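Local coordinates for uncharacterized protein (Pseudomonas syringae pv. tomato, PDB 3K4I) that is of unknown function but belongs to the Aldolase/RraA family and forms a three-chain assembly, each chain built on a mixed beta sheet flanked by helices, at residues Phe7-Ile12 / Val181-Ala186; Gly39-Ile44 / Ile163-Gly168; Ala57-Tyr62 / Ala153-Leu158; Asp96-Gly101 / Asp119-Asp124. All coordinates share one frame; numbering follows the deposited sequence.

How the interactions relate
The four contacts are enclosed one within another along the chain: interaction 1 spans the widest loop, then come interactions 2, 3 and 4. Interactions 1 and 2 have centres about 14 Å apart and share a hydrogen bond from Gln183 NE2 to Pro167 O. Between interactions 2 and 3, centres about 12 Å apart, Leu158 N to Ile165 O pairs strands 158-160 and 163-165, and Gly168 N to Ala57 O ties the following loop to strand 53-63. The centres of interactions 1 and 4 are about 28 Å apart; interaction 4 meets interaction 3 through Val99 and Tyr62. The series thus runs from the N-terminal arm, across the sheet, to loops beside a magnesium ion.

Interaction 1 (Phe7-Ile12 / Val181-Ala186); sequences FEYTPI and VPQQLA
The backbones of Thr10 and Gln183 approach to 5.8 Å, CA to CA, where the extended chain leading to helix 14-19 passes the turn between strand 177-181 and helix 186-207. Gln183 contributes the largest share of the contact. Extended beyond CG, it carries its amide to Thr10, where OE1 lies 2.8 Å from the backbone N, and this N-H, lying in the carbonyl plane on a lone pair, makes a nearly straight bond (165°). On the same amide, NE2 sits at the edge of the Phe7 ring, 3.8 Å from CE1, with ring and amide planes 78° apart. Because NE2 also binds Pro167 O, both ends of this buried amide are held and its rotation is fixed.

Within the RraA-type fold, the arrangement pins the N-terminal arm to the start of the long helix 186-207. Gln184 adds a second amide: its OE1 receives a weak bond from Glu8 N at 3.5 Å, while NE2 binds Pro6 O. The Thr10 hydroxyl donates to Glu8 O at 2.9 Å, from above the carbonyl plane, and its OG1 rests 3.2 Å from Gln184 CG, the two side chains crossing at about a right angle. Farther along, the contact turns apolar: Ile12 CD1 meets Ala186 CB at 3.7 Å, and Leu170 of strand 170-174 touches both residues.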
loop_
_atom_site.group_PDB
_atom_site.type_symbol
_atom_site.label_atom_id
_atom_site.label_comp_id
_atom_site.label_asym_id
_atom_site.label_seq_id
_atom_site.Cartn_x
_atom_site.Cartn_y
_atom_site.Cartn_z
ATOM N N PHE C 7 -24.610 25.972 -10.691
ATOM C CA PHE C 7 -23.225 25.706 -11.055
ATOM C C PHE C 7 -22.762 26.631 -12.164
ATOM O O PHE C 7 -23.493 26.890 -13.117
ATOM C CB PHE C 7 -23.007 24.264 -11.493
ATOM C CG PHE C 7 -21.640 24.032 -12.048
ATOM C CD1 PHE C 7 -20.555 23.839 -11.201
ATOM C CD2 PHE C 7 -21.427 24.065 -13.420
ATOM C CE1 PHE C 7 -19.280 23.648 -11.701
ATOM C CE2 PHE C 7 -20.142 23.875 -13.929
ATOM C CZ PHE C 7 -19.070 23.659 -13.064
ATOM N N GLU C 8 -21.537 27.127 -12.020
ATOM C CA GLU C 8 -20.934 27.958 -13.045
ATOM C C GLU C 8 -19.458 27.636 -13.105
ATOM O O GLU C 8 -18.788 27.614 -12.059
ATOM C CB GLU C 8 -21.132 29.435 -12.696
ATOM C CG GLU C 8 -20.942 30.392 -13.845
ATOM C CD GLU C 8 -21.280 31.813 -13.460
ATOM O OE1 GLU C 8 -20.389 32.685 -13.566
ATOM O OE2 GLU C 8 -22.435 32.060 -13.049
ATOM N N TYR C 9 -18.938 27.394 -14.314
ATOM C CA TYR C 9 -17.486 27.266 -14.486
ATOM C C TYR C 9 -16.828 28.538 -13.983
ATOM O O TYR C 9 -17.182 29.660 -14.385
ATOM C CB TYR C 9 -17.069 26.972 -15.933
ATOM C CG TYR C 9 -17.676 25.703 -16.478
ATOM C CD1 TYR C 9 -18.682 25.752 -17.451
ATOM C CD2 TYR C 9 -17.250 24.446 -16.017
ATOM C CE1 TYR C 9 -19.247 24.579 -17.963
ATOM C CE2 TYR C 9 -17.821 23.269 -16.519
ATOM C CZ TYR C 9 -18.816 23.356 -17.488
ATOM O OH TYR C 9 -19.399 22.218 -18.006
ATOM N N THR C 10 -15.902 28.350 -13.058
ATOM C CA THR C 10 -15.266 29.450 -12.361
ATOM C C THR C 10 -13.756 29.332 -12.467
ATOM O O THR C 10 -13.172 28.404 -11.917
ATOM C CB THR C 10 -15.675 29.477 -10.866
ATOM O OG1 THR C 10 -17.105 29.553 -10.767
ATOM C CG2 THR C 10 -15.071 30.692 -10.151
ATOM N N PRO C 11 -13.111 30.298 -13.157
ATOM C CA PRO C 11 -11.657 30.330 -13.176
ATOM C C PRO C 11 -11.106 30.584 -11.786
ATOM O O PRO C 11 -11.743 31.265 -10.975
ATOM C CB PRO C 11 -11.329 31.508 -14.115
ATOM C CG PRO C 11 -12.571 32.276 -14.238
ATOM C CD PRO C 11 -13.690 31.301 -14.072
ATOM N N ILE C 12 -9.948 29.995 -11.514
ATOM C CA ILE C 12 -9.317 30.083 -10.212
ATOM C C ILE C 12 -7.979 30.781 -10.421
ATOM O O ILE C 12 -7.201 30.369 -11.277
ATOM C CB ILE C 12 -9.117 28.692 -9.613
ATOM C CG1 ILE C 12 -10.481 28.047 -9.315
ATOM C CG2 ILE C 12 -8.271 28.759 -8.321
ATOM C CD1 ILE C 12 -10.418 26.544 -9.054
ATOM N N VAL C 181 -12.082 20.238 -4.304
ATOM C CA VAL C 181 -12.577 21.515 -3.840
ATOM C C VAL C 181 -13.431 22.132 -4.947
ATOM O O VAL C 181 -12.909 22.448 -6.026
ATOM C CB VAL C 181 -11.390 22.488 -3.493
ATOM C CG1 VAL C 181 -11.902 23.886 -3.081
ATOM C CG2 VAL C 181 -10.491 21.905 -2.408
ATOM N N PRO C 182 -14.738 22.354 -4.690
ATOM C CA PRO C 182 -15.551 22.944 -5.757
ATOM C C PRO C 182 -14.999 24.295 -6.225
ATOM O O PRO C 182 -14.598 25.126 -5.403
ATOM C CB PRO C 182 -16.921 23.151 -5.100
ATOM C CG PRO C 182 -16.976 22.020 -4.015
ATOM C CD PRO C 182 -15.534 22.055 -3.481
ATOM N N GLN C 183 -14.970 24.480 -7.533
ATOM C CA GLN C 183 -14.361 25.684 -8.104
ATOM C C GLN C 183 -15.010 26.976 -7.586
ATOM O O GLN C 183 -14.309 27.991 -7.348
ATOM C CB GLN C 183 -14.357 25.630 -9.644
ATOM C CG GLN C 183 -15.718 25.508 -10.329
ATOM C CD GLN C 183 -15.572 24.925 -11.706
ATOM O OE1 GLN C 183 -15.519 25.642 -12.691
ATOM N NE2 GLN C 183 -15.501 23.605 -11.789
ATOM N N GLN C 184 -16.320 26.967 -7.407
ATOM C CA GLN C 184 -16.968 28.193 -6.924
ATOM C C GLN C 184 -16.580 28.547 -5.485
ATOM O O GLN C 184 -16.832 29.671 -5.034
ATOM C CB GLN C 184 -18.490 28.106 -7.073
ATOM C CG GLN C 184 -18.938 28.172 -8.512
ATOM C CD GLN C 184 -20.350 27.716 -8.705
ATOM O OE1 GLN C 184 -20.647 26.516 -8.696
ATOM N NE2 GLN C 184 -21.234 28.665 -8.915
ATOM N N LEU C 185 -15.986 27.603 -4.760
ATOM C CA LEU C 185 -15.604 27.819 -3.376
ATOM C C LEU C 185 -14.095 27.878 -3.162
ATOM O O LEU C 185 -13.652 28.058 -2.022
ATOM C CB LEU C 185 -16.169 26.707 -2.479
ATOM C CG LEU C 185 -17.692 26.650 -2.419
ATOM C CD1 LEU C 185 -18.092 25.410 -1.635
ATOM C CD2 LEU C 185 -18.250 27.884 -1.802
ATOM N N ALA C 186 -13.317 27.761 -4.242
ATOM C CA ALA C 186 -11.898 27.472 -4.110
ATOM C C ALA C 186 -11.137 28.534 -3.323
ATOM O O ALA C 186 -10.428 28.182 -2.379
ATOM C CB ALA C 186 -11.238 27.226 -5.475
#

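Interaction 2 (Gly39-Ile44 / Ile163-Gly168); sequences GGLPGI and ITIQPG
Leu41 and Ile163 form the heart of this buried contact, in which the loop after helix 25-33 lies against strand 163-165. Leu41 CG stands anti to the carbonyl carbon (chi1 -62°), and from it CD2 extends to the strand, 3.9 Å from Ile163 CB and 4.1 Å from Ile163 CG2, the two side chains crossing obliquely. On its other branch, Ile163 sets CG1 against the peptide carbonyl of Gly40, 3.7 Å from the O. The tight part is therefore one leucine methyl and one backbone oxygen fitted around a single branched side chain. Val180 of strand 177-181 touches both Leu41 and Ile163, and Ile160 also packs on Leu41, so the pair belongs to a larger apolar cluster between strands.

Away from this point the fit slackens quickly. Ile165 CD1 is 4.4 Å from Leu41 CD2, and Gly39 O is equally far from Ile163 CG2. From Leu41 to Ile44 the chain makes a type II beta turn, closed by Ile44 N to Leu41 O at 3.3 Å; the exposed Gly43, with its positive phi of 86°, makes this the loose side. The second subunit also meets the loop: its Phe141 packs on Pro42, and its Gln143 accepts a bond from Gly40 N. The two segments thus meet mainly through apolar side chains, plus one carbonyl against a methylene, consistent with a contact held by burial; directional bonds to strand 177-181 and the neighbouring subunit probably help set the loop.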
loop_
_atom_site.group_PDB
_atom_site.type_symbol
_atom_site.label_atom_id
_atom_site.label_comp_id
_atom_site.label_asym_id
_atom_site.label_seq_id
_atom_site.Cartn_x
_atom_site.Cartn_y
_atom_site.Cartn_z
ATOM N N GLY C 39 -14.949 16.411 0.914
ATOM C CA GLY C 39 -14.112 16.505 -0.281
ATOM C C GLY C 39 -13.223 15.309 -0.539
ATOM O O GLY C 39 -12.660 15.194 -1.604
ATOM N N GLY C 40 -13.083 14.415 0.433
ATOM C CA GLY C 40 -12.131 13.295 0.274
ATOM C C GLY C 40 -12.615 12.170 -0.607
ATOM O O GLY C 40 -13.809 11.854 -0.615
ATOM N N LEU C 41 -11.688 11.595 -1.369
ATOM C CA LEU C 41 -11.983 10.444 -2.228
ATOM C C LEU C 41 -11.451 9.173 -1.551
ATOM O O LEU C 41 -10.281 8.797 -1.715
ATOM C CB LEU C 41 -11.356 10.650 -3.623
ATOM C CG LEU C 41 -11.863 11.873 -4.428
ATOM C CD1 LEU C 41 -11.193 11.921 -5.773
ATOM C CD2 LEU C 41 -13.363 11.764 -4.658
ATOM N N PRO C 42 -12.308 8.473 -0.774
ATOM C CA PRO C 42 -11.702 7.391 0.030
ATOM C C PRO C 42 -11.241 6.242 -0.867
ATOM O O PRO C 42 -11.866 5.981 -1.873
ATOM C CB PRO C 42 -12.833 6.952 0.966
ATOM C CG PRO C 42 -14.086 7.358 0.251
ATOM C CD PRO C 42 -13.769 8.553 -0.613
ATOM N N GLY C 43 -10.124 5.620 -0.514
ATOM C CA GLY C 43 -9.615 4.524 -1.311
ATOM C C GLY C 43 -8.731 4.905 -2.476
ATOM O O GLY C 43 -8.114 4.036 -3.055
ATOM N N ILE C 44 -8.650 6.200 -2.815
ATOM C CA ILE C 44 -7.772 6.631 -3.906
ATOM C C ILE C 44 -6.411 7.060 -3.315
ATOM O O ILE C 44 -6.248 8.185 -2.837
ATOM C CB ILE C 44 -8.413 7.704 -4.844
ATOM C CG1 ILE C 44 -9.719 7.177 -5.459
ATOM C CG2 ILE C 44 -7.417 8.081 -5.995
ATOM C CD1 ILE C 44 -10.356 8.033 -6.535
ATOM N N ILE C 163 -19.058 11.760 -4.348
ATOM C CA ILE C 163 -18.425 13.079 -4.467
ATOM C C ILE C 163 -18.398 13.465 -5.929
ATOM O O ILE C 163 -17.854 12.761 -6.750
ATOM C CB ILE C 163 -16.976 13.064 -3.908
ATOM C CG1 ILE C 163 -16.961 12.495 -2.483
ATOM C CG2 ILE C 163 -16.320 14.468 -3.932
ATOM C CD1 ILE C 163 -17.770 13.332 -1.520
ATOM N N THR C 164 -18.976 14.620 -6.228
ATOM C CA THR C 164 -19.029 15.137 -7.567
ATOM C C THR C 164 -17.737 15.912 -7.863
ATOM O O THR C 164 -17.293 16.690 -7.018
ATOM C CB THR C 164 -20.258 16.056 -7.723
ATOM O OG1 THR C 164 -21.436 15.235 -7.751
ATOM C CG2 THR C 164 -20.167 16.893 -9.020
ATOM N N ILE C 165 -17.148 15.653 -9.033
ATOM C CA ILE C 165 -15.985 16.406 -9.562
ATOM C C ILE C 165 -16.460 17.016 -10.874
ATOM O O ILE C 165 -16.894 16.309 -11.812
ATOM C CB ILE C 165 -14.724 15.534 -9.844
ATOM C CG1 ILE C 165 -14.249 14.787 -8.583
ATOM C CG2 ILE C 165 -13.598 16.395 -10.375
ATOM C CD1 ILE C 165 -14.726 13.341 -8.509
ATOM N N GLN C 166 -16.442 18.341 -10.918
ATOM C CA GLN C 166 -16.717 19.081 -12.134
ATOM C C GLN C 166 -15.390 19.504 -12.769
ATOM O O GLN C 166 -14.439 19.840 -12.054
ATOM C CB GLN C 166 -17.502 20.354 -11.795
ATOM C CG GLN C 166 -18.919 20.143 -11.292
ATOM C CD GLN C 166 -19.885 19.819 -12.403
ATOM O OE1 GLN C 166 -19.504 19.717 -13.567
ATOM N NE2 GLN C 166 -21.159 19.635 -12.046
ATOM N N PRO C 167 -15.328 19.476 -14.115
ATOM C CA PRO C 167 -14.180 20.067 -14.811
ATOM C C PRO C 167 -13.939 21.465 -14.255
ATOM O O PRO C 167 -14.864 22.299 -14.203
ATOM C CB PRO C 167 -14.648 20.176 -16.261
ATOM C CG PRO C 167 -15.811 19.187 -16.381
ATOM C CD PRO C 167 -16.439 19.128 -15.027
ATOM N N GLY C 168 -12.700 21.718 -13.861
ATOM C CA GLY C 168 -12.343 23.053 -13.338
ATOM C C GLY C 168 -12.222 23.094 -11.820
ATOM O O GLY C 168 -11.734 24.073 -11.243
#

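Interaction 3 (Ala57-Tyr62 / Ala153-Leu158); sequences AFTVQY and AVQVPL
Thr59 places OG1 in the crowded position between its backbone N and carbonyl carbon (chi1 53°), and Gln155 bends at chi2 (-71°); these torsions help bring the two side chains together between strand 53-63 and the end of strand 150-154 with its following loop. The strands pair antiparallel in the mixed sheet of the fold: Val60 and Val154 form a non-hydrogen-bonded pair, Gln61 and Ala153 a hydrogen-bonded one, with Gln61 N to Ala153 O at 2.9 Å. Gln155, with positive phi, ends the strand and begins a loop, yet the connection continues through Gln155 N to Thr59 O at 2.8 Å. The Gln155 side chain then doubles back. Its OE1 accepts Thr59 N at 2.9 Å, and its amide stacks on one face of the Phe58 ring, 18° from parallel, with CD 3.4 Å above the ring plane and offset toward the rim. Val154 CB touches Phe58 CE2 at 3.7 Å. Thr59 OG1 donates to Val156 O at 2.7 Å, while Thr59 CB meets Leu158 CG as the two side chains slide past each other. A water accepts from Gln155 NE2 (3.0 Å) and donates to Ala57 O (2.7 Å).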
loop_
_atom_site.group_PDB
_atom_site.type_symbol
_atom_site.label_atom_id
_atom_site.label_comp_id
_atom_site.label_asym_id
_atom_site.label_seq_id
_atom_site.Cartn_x
_atom_site.Cartn_y
_atom_site.Cartn_z
ATOM N N ALA C 57 -9.075 20.140 -12.213
ATOM C CA ALA C 57 -9.578 18.857 -12.665
ATOM C C ALA C 57 -9.900 18.895 -14.152
ATOM O O ALA C 57 -10.629 19.780 -14.601
ATOM C CB ALA C 57 -10.844 18.475 -11.878
ATOM N N PHE C 58 -9.396 17.902 -14.887
ATOM C CA PHE C 58 -9.809 17.624 -16.232
ATOM C C PHE C 58 -10.347 16.198 -16.125
ATOM O O PHE C 58 -9.589 15.288 -15.760
ATOM C CB PHE C 58 -8.602 17.644 -17.174
ATOM C CG PHE C 58 -8.939 17.283 -18.586
ATOM C CD1 PHE C 58 -9.105 18.297 -19.533
ATOM C CD2 PHE C 58 -9.150 15.944 -18.962
ATOM C CE1 PHE C 58 -9.424 18.012 -20.843
ATOM C CE2 PHE C 58 -9.501 15.629 -20.289
ATOM C CZ PHE C 58 -9.617 16.678 -21.237
ATOM N N THR C 59 -11.640 16.047 -16.362
ATOM C CA THR C 59 -12.332 14.787 -16.051
ATOM C C THR C 59 -12.388 13.830 -17.234
ATOM O O THR C 59 -12.506 14.239 -18.401
ATOM C CB THR C 59 -13.753 15.048 -15.537
ATOM O OG1 THR C 59 -14.467 15.881 -16.464
ATOM C CG2 THR C 59 -13.727 15.752 -14.185
ATOM N N VAL C 60 -12.308 12.543 -16.932
ATOM C CA VAL C 60 -12.344 11.507 -17.969
ATOM C C VAL C 60 -13.280 10.434 -17.435
ATOM O O VAL C 60 -13.075 9.944 -16.316
ATOM C CB VAL C 60 -10.938 10.879 -18.143
ATOM C CG1 VAL C 60 -10.958 9.852 -19.279
ATOM C CG2 VAL C 60 -9.881 11.979 -18.391
ATOM N N GLN C 61 -14.299 10.070 -18.220
ATOM C CA GLN C 61 -15.264 9.028 -17.846
ATOM C C GLN C 61 -15.199 7.857 -18.831
ATOM O O GLN C 61 -15.303 8.070 -20.047
ATOM C CB GLN C 61 -16.681 9.610 -17.835
ATOM C CG GLN C 61 -17.776 8.548 -17.555
ATOM C CD GLN C 61 -17.662 8.039 -16.138
ATOM O OE1 GLN C 61 -17.421 6.824 -15.892
ATOM N NE2 GLN C 61 -17.770 8.947 -15.191
ATOM N N TYR C 62 -15.042 6.638 -18.302
ATOM C CA TYR C 62 -14.984 5.390 -19.095
ATOM C C TYR C 62 -16.339 4.683 -19.012
ATOM O O TYR C 62 -17.206 5.076 -18.223
ATOM C CB TYR C 62 -13.875 4.440 -18.596
ATOM C CG TYR C 62 -12.497 4.959 -18.947
ATOM C CD1 TYR C 62 -11.835 4.535 -20.102
ATOM C CD2 TYR C 62 -11.877 5.872 -18.120
ATOM C CE1 TYR C 62 -10.580 5.042 -20.449
ATOM C CE2 TYR C 62 -10.616 6.383 -18.441
ATOM C CZ TYR C 62 -9.989 5.953 -19.619
ATOM O OH TYR C 62 -8.744 6.455 -19.909
ATOM N N ALA C 153 -16.495 9.964 -22.407
ATOM C CA ALA C 153 -16.504 11.422 -22.518
ATOM C C ALA C 153 -15.427 12.027 -21.631
ATOM O O ALA C 153 -15.065 11.457 -20.611
ATOM C CB ALA C 153 -17.852 11.974 -22.118
ATOM N N VAL C 154 -14.917 13.181 -22.045
ATOM C CA VAL C 154 -14.077 13.983 -21.141
ATOM C C VAL C 154 -14.735 15.335 -20.851
ATOM O O VAL C 154 -15.554 15.829 -21.630
ATOM C CB VAL C 154 -12.609 14.197 -21.645
ATOM C CG1 VAL C 154 -11.895 12.864 -21.868
ATOM C CG2 VAL C 154 -12.551 15.075 -22.907
ATOM N N GLN C 155 -14.379 15.912 -19.706
ATOM C CA GLN C 155 -14.896 17.209 -19.249
ATOM C C GLN C 155 -16.395 17.172 -18.932
ATOM O O GLN C 155 -17.154 18.120 -19.211
ATOM C CB GLN C 155 -14.523 18.342 -20.204
ATOM C CG GLN C 155 -13.004 18.479 -20.330
ATOM C CD GLN C 155 -12.400 19.027 -19.067
ATOM O OE1 GLN C 155 -12.372 18.354 -18.041
ATOM N NE2 GLN C 155 -11.866 20.267 -19.145
ATOM N N VAL C 156 -16.798 16.043 -18.349
ATOM C CA VAL C 156 -18.134 15.870 -17.820
ATOM C C VAL C 156 -18.060 15.692 -16.296
ATOM O O VAL C 156 -17.028 15.290 -15.782
ATOM C CB VAL C 156 -18.794 14.593 -18.397
ATOM C CG1 VAL C 156 -19.173 14.795 -19.870
ATOM C CG2 VAL C 156 -17.888 13.391 -18.248
ATOM N N PRO C 157 -19.156 15.976 -15.570
ATOM C CA PRO C 157 -19.151 15.705 -14.129
ATOM C C PRO C 157 -18.881 14.227 -13.837
ATOM O O PRO C 157 -19.431 13.362 -14.531
ATOM C CB PRO C 157 -20.585 16.056 -13.687
ATOM C CG PRO C 157 -21.135 16.895 -14.772
ATOM C CD PRO C 157 -20.446 16.522 -16.029
ATOM N N LEU C 158 -18.039 13.948 -12.834
ATOM C CA LEU C 158 -17.851 12.581 -12.332
ATOM C C LEU C 158 -18.454 12.457 -10.941
ATOM O O LEU C 158 -18.496 13.429 -10.190
ATOM C CB LEU C 158 -16.375 12.227 -12.207
ATOM C CG LEU C 158 -15.512 12.516 -13.421
ATOM C CD1 LEU C 158 -14.078 12.174 -13.086
ATOM C CD2 LEU C 158 -15.985 11.823 -14.702
HETATM O O HOH W 1 -10.446 21.323 -16.761
#

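Interaction 4 (Asp96-Gly101 / Asp119-Asp124); sequences DCTVWG and DGVARD
Arg123 N donates to Trp100 O at 2.9 Å in an almost straight bond (170°), and Val99 N donates to Val121 O at 3.2 Å. A water closes the far end, donating a hydrogen bond to Cys97 O (2.7 Å) and accepting from Val121 N (2.9 Å). These backbone links join two loops, each leading into a helix: 102-110 after Gly101, and 125-130 after Asp124, with both residues at N-cap positions. Around them, Thr98 sets CG2 3.4 Å from Ala122 C, while the extended Arg123 chain crosses the threonine at about a right angle, its CD 3.4 Å from Thr98 OG1. That hydroxyl binds Gln143 O, and Arg123 NH1 hydrogen-bonds Met142 O of its own chain and forms a salt bridge to Asp30 of the third subunit. Apolar packing adds Trp100 CB, 3.9 Å from Ala122 CB. Asp124 OD2 binds Asp102 N in the first turn of helix 102-110; the Asp124 side chain is about 4 Å from a magnesium ion. Since main-chain atoms supply the direct hydrogen bonds between the loops, the contact probably fixes their relative course and so helps place Asp124 near the magnesium ion.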
loop_
_atom_site.group_PDB
_atom_site.type_symbol
_atom_site.label_atom_id
_atom_site.label_comp_id
_atom_site.label_asym_id
_atom_site.label_seq_id
_atom_site.Cartn_x
_atom_site.Cartn_y
_atom_site.Cartn_z
ATOM N N ASP C 96 -9.601 -4.656 -12.860
ATOM C CA ASP C 96 -9.230 -5.656 -13.877
ATOM C C ASP C 96 -8.612 -5.073 -15.162
ATOM O O ASP C 96 -8.180 -5.809 -16.052
ATOM C CB ASP C 96 -10.431 -6.553 -14.216
ATOM C CG ASP C 96 -11.558 -5.792 -14.901
ATOM O OD1 ASP C 96 -11.769 -4.594 -14.609
ATOM O OD2 ASP C 96 -12.246 -6.408 -15.728
ATOM N N CYS C 97 -8.560 -3.748 -15.244
ATOM C CA CYS C 97 -7.877 -3.086 -16.354
ATOM C C CYS C 97 -7.392 -1.730 -15.866
ATOM O O CYS C 97 -7.884 -1.192 -14.864
ATOM C CB CYS C 97 -8.791 -2.930 -17.570
ATOM S SG CYS C 97 -10.379 -2.110 -17.238
ATOM N N THR C 98 -6.412 -1.194 -16.572
ATOM C CA THR C 98 -5.759 0.067 -16.170
ATOM C C THR C 98 -6.055 1.189 -17.159
ATOM O O THR C 98 -6.292 0.945 -18.352
ATOM C CB THR C 98 -4.251 -0.130 -16.055
ATOM O OG1 THR C 98 -3.746 -0.619 -17.299
ATOM C CG2 THR C 98 -3.935 -1.143 -14.953
ATOM N N VAL C 99 -6.060 2.420 -16.659
ATOM C CA VAL C 99 -6.373 3.579 -17.481
ATOM C C VAL C 99 -5.273 4.638 -17.349
ATOM O O VAL C 99 -5.527 5.832 -17.542
ATOM C CB VAL C 99 -7.783 4.187 -17.196
ATOM C CG1 VAL C 99 -8.916 3.231 -17.642
ATOM C CG2 VAL C 99 -7.948 4.582 -15.754
ATOM N N TRP C 100 -4.057 4.187 -17.047
ATOM C CA TRP C 100 -2.866 5.092 -17.032
ATOM C C TRP C 100 -1.622 4.212 -17.114
ATOM O O TRP C 100 -1.578 3.142 -16.494
ATOM C CB TRP C 100 -2.807 5.898 -15.752
ATOM C CG TRP C 100 -1.786 7.017 -15.817
ATOM C CD1 TRP C 100 -0.506 6.989 -15.351
ATOM C CD2 TRP C 100 -1.984 8.299 -16.411
ATOM N NE1 TRP C 100 0.124 8.213 -15.609
ATOM C CE2 TRP C 100 -0.766 9.026 -16.257
ATOM C CE3 TRP C 100 -3.084 8.916 -17.041
ATOM C CZ2 TRP C 100 -0.601 10.336 -16.746
ATOM C CZ3 TRP C 100 -2.928 10.207 -17.549
ATOM C CH2 TRP C 100 -1.683 10.919 -17.373
ATOM N N GLY C 101 -0.622 4.635 -17.879
ATOM C CA GLY C 101 0.620 3.866 -17.958
ATOM C C GLY C 101 1.763 4.756 -18.410
ATOM O O GLY C 101 1.669 5.978 -18.267
ATOM N N ASP C 119 -10.151 6.602 -10.193
ATOM C CA ASP C 119 -11.178 5.746 -9.595
ATOM C C ASP C 119 -11.079 4.445 -10.398
ATOM O O ASP C 119 -11.864 4.190 -11.301
ATOM C CB ASP C 119 -12.547 6.436 -9.708
ATOM C CG ASP C 119 -13.725 5.509 -9.395
ATOM O OD1 ASP C 119 -13.585 4.662 -8.520
ATOM O OD2 ASP C 119 -14.778 5.665 -10.053
ATOM N N GLY C 120 -10.091 3.630 -10.038
ATOM C CA GLY C 120 -9.621 2.557 -10.875
ATOM C C GLY C 120 -8.149 2.336 -10.594
ATOM O O GLY C 120 -7.633 2.773 -9.564
ATOM N N VAL C 121 -7.475 1.645 -11.498
ATOM C CA VAL C 121 -6.063 1.285 -11.287
ATOM C C VAL C 121 -5.161 1.708 -12.448
ATOM O O VAL C 121 -5.658 2.072 -13.535
ATOM C CB VAL C 121 -5.912 -0.227 -10.976
ATOM C CG1 VAL C 121 -6.636 -0.558 -9.669
ATOM C CG2 VAL C 121 -6.403 -1.113 -12.137
ATOM N N ALA C 122 -3.851 1.704 -12.196
ATOM C CA ALA C 122 -2.852 2.119 -13.192
ATOM C C ALA C 122 -1.793 1.049 -13.405
ATOM O O ALA C 122 -1.581 0.211 -12.527
ATOM C CB ALA C 122 -2.177 3.433 -12.748
ATOM N N ARG C 123 -1.112 1.105 -14.547
ATOM C CA ARG C 123 0.022 0.207 -14.822
ATOM C C ARG C 123 1.312 0.994 -14.962
ATOM O O ARG C 123 1.297 2.219 -14.845
ATOM C CB ARG C 123 -0.238 -0.655 -16.063
ATOM C CG ARG C 123 -0.182 0.020 -17.427
ATOM C CD ARG C 123 -0.549 -1.042 -18.436
ATOM N NE ARG C 123 -0.417 -0.584 -19.814
ATOM C CZ ARG C 123 -0.491 -1.403 -20.854
ATOM N NH1 ARG C 123 -0.708 -2.707 -20.650
ATOM N NH2 ARG C 123 -0.370 -0.922 -22.080
ATOM N N ASP C 124 2.414 0.288 -15.223
ATOM C CA ASP C 124 3.716 0.930 -15.398
ATOM C C ASP C 124 4.110 1.747 -14.179
ATOM O O ASP C 124 4.671 2.844 -14.280
ATOM C CB ASP C 124 3.716 1.772 -16.676
ATOM C CG ASP C 124 3.750 0.914 -17.922
ATOM O OD1 ASP C 124 4.586 -0.019 -17.990
ATOM O OD2 ASP C 124 2.943 1.150 -18.828
HETATM O O HOH W 2 -9.272 0.760 -13.558
#